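PDB 3ZBH: ESXA from Geobacillus thermodenitrificans, which is of unknown function but, as a WXG100 (ESAT-6 family) protein, is probably a small helical substrate of a type 7 secretion system. Local coordinates for residues 13-18 with 78-83. Residues are numbered along the deposited sequence; the frame is centred on the assembly and turned at random.
With ACT (acetate ion), chain N.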
# COMPACT_ATOMS: atom_id res chain seq x y z
N GLU B 13 -20.73 11.69 -7.64
CA GLU B 13 -20.23 10.32 -7.56
C GLU B 13 -18.82 10.23 -8.09
O GLU B 13 -17.96 9.62 -7.47
CB GLU B 13 -21.13 9.35 -8.34
CG GLU B 13 -22.43 9.04 -7.62
CD GLU B 13 -23.55 8.54 -8.52
OE1 GLU B 13 -23.33 8.33 -9.73
OE2 GLU B 13 -24.67 8.36 -8.01
N LEU B 14 -18.58 10.81 -9.26
CA LEU B 14 -17.25 10.79 -9.88
C LEU B 14 -16.20 11.51 -9.04
O LEU B 14 -15.07 11.03 -8.93
CB LEU B 14 -17.30 11.41 -11.28
CG LEU B 14 -17.59 10.38 -12.40
CD1 LEU B 14 -18.91 9.66 -12.19
CD2 LEU B 14 -17.62 11.06 -13.77
N ARG B 15 -16.55 12.67 -8.50
CA ARG B 15 -15.61 13.40 -7.63
C ARG B 15 -15.30 12.63 -6.36
O ARG B 15 -14.17 12.66 -5.87
CB ARG B 15 -16.15 14.78 -7.29
CG ARG B 15 -16.17 15.68 -8.49
CD ARG B 15 -16.88 17.00 -8.26
NE ARG B 15 -16.71 17.79 -9.48
CZ ARG B 15 -17.68 18.50 -10.05
NH1 ARG B 15 -18.89 18.53 -9.51
NH2 ARG B 15 -17.41 19.18 -11.15
N GLY B 16 -16.32 12.01 -5.79
CA GLY B 16 -16.14 11.09 -4.65
C GLY B 16 -15.09 10.01 -4.92
O GLY B 16 -14.21 9.74 -4.09
N VAL B 17 -15.21 9.37 -6.07
CA VAL B 17 -14.27 8.33 -6.45
C VAL B 17 -12.89 8.93 -6.78
O VAL B 17 -11.87 8.34 -6.44
CB VAL B 17 -14.81 7.45 -7.60
CG1 VAL B 17 -13.78 6.40 -7.93
CG2 VAL B 17 -16.12 6.77 -7.14
N ALA B 18 -12.88 10.10 -7.41
CA ALA B 18 -11.60 10.78 -7.67
C ALA B 18 -10.85 11.04 -6.36
O ALA B 18 -9.65 10.82 -6.27
CB ALA B 18 -11.85 12.10 -8.37
N GLN B 78 -8.13 12.31 -14.00
CA GLN B 78 -9.06 12.08 -15.14
C GLN B 78 -10.53 11.96 -14.69
O GLN B 78 -11.45 12.33 -15.44
CB GLN B 78 -8.65 10.84 -15.94
CG GLN B 78 -7.37 11.00 -16.79
CD GLN B 78 -7.35 12.27 -17.66
OE1 GLN B 78 -6.28 12.81 -17.91
NE2 GLN B 78 -8.53 12.77 -18.11
N LEU B 79 -10.74 11.43 -13.49
CA LEU B 79 -12.10 11.40 -12.89
C LEU B 79 -12.64 12.78 -12.55
O LEU B 79 -13.81 13.07 -12.75
CB LEU B 79 -12.12 10.53 -11.63
CG LEU B 79 -12.11 9.01 -11.92
CD1 LEU B 79 -11.80 8.22 -10.66
CD2 LEU B 79 -13.45 8.58 -12.51
N HIS B 80 -11.78 13.63 -12.01
CA HIS B 80 -12.16 15.02 -11.83
C HIS B 80 -12.48 15.66 -13.16
O HIS B 80 -13.45 16.40 -13.25
CB HIS B 80 -11.06 15.80 -11.12
CG HIS B 80 -11.12 15.70 -9.62
ND1 HIS B 80 -10.11 15.23 -8.88
CD2 HIS B 80 -12.13 16.04 -8.72
CE1 HIS B 80 -10.43 15.27 -7.58
NE2 HIS B 80 -11.67 15.77 -7.48
N ASN B 81 -11.67 15.41 -14.18
CA ASN B 81 -11.96 15.97 -15.51
C ASN B 81 -13.31 15.47 -16.03
O ASN B 81 -14.09 16.26 -16.58
CB ASN B 81 -10.89 15.59 -16.55
CG ASN B 81 -9.58 16.30 -16.32
OD1 ASN B 81 -9.51 17.23 -15.52
ND2 ASN B 81 -8.54 15.85 -16.98
N SER B 82 -13.56 14.17 -15.86
CA SER B 82 -14.83 13.58 -16.35
C SER B 82 -16.01 14.12 -15.56
O SER B 82 -17.06 14.29 -16.09
CB SER B 82 -14.84 12.04 -16.22
OG SER B 82 -14.07 11.44 -17.21
N ALA B 83 -15.82 14.38 -14.27
CA ALA B 83 -16.91 14.89 -13.47
C ALA B 83 -17.31 16.31 -13.95
O ALA B 83 -18.50 16.61 -14.03
CB ALA B 83 -16.54 14.87 -11.98
C ACT N . -13.02 18.03 -5.61
O ACT N . -13.78 18.48 -6.50
OXT ACT N . -13.13 16.86 -5.17
CH3 ACT N . -11.93 18.91 -5.06
O HOH W 1 -14.14 17.79 -10.78
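Ala18 and His80 meet in a CH-pi contact: Ala18 CB stands 3.6 Å from the centroid of the His80 ring and 11° off its normal, which places the methyl squarely over one face. The apolar contacts run along the same seam. Ala83 CB touches Leu14 CB at 3.6 Å and reaches the Arg15 chain as well, lying over a face of the guanidinium. One turn away Leu79 CB meets Ala18 CB at 3.6 Å, while Leu79 CD1 reaches Val17 CG1, the methyl anti to the backbone N. The segment axes come within 8.3 Å at 168°, the antiparallel packing expected of the helical hairpin of the WXG100 fold, formed here by helix 11-45 and helix 48-95; the two alanines sit where the backbones approach most closely. Ile45, Thr41 and Trp46 of the second subunit pack on Leu14, Val17 and Leu79 respectively, and Trp46 also hydrogen-bonds Ser82.

No direct hydrogen bond joins the segments; polar linkage is indirect. A water in the guanidinium plane accepts from Arg15 NE at 2.9 Å and donates to His80 O, while Arg15 NH2 forms a salt bridge with Glu87. His80 NE2 donates to acetate OXT at 2.9 Å, with a 159° angle at the hydrogen and the acceptor near the ring plane. This ion, probably from the crystallisation liquor, is also bound by Arg19. An alanine in place of His80 would probably leave the Ala18 methyl without its ring face and the acetate without one of its donors.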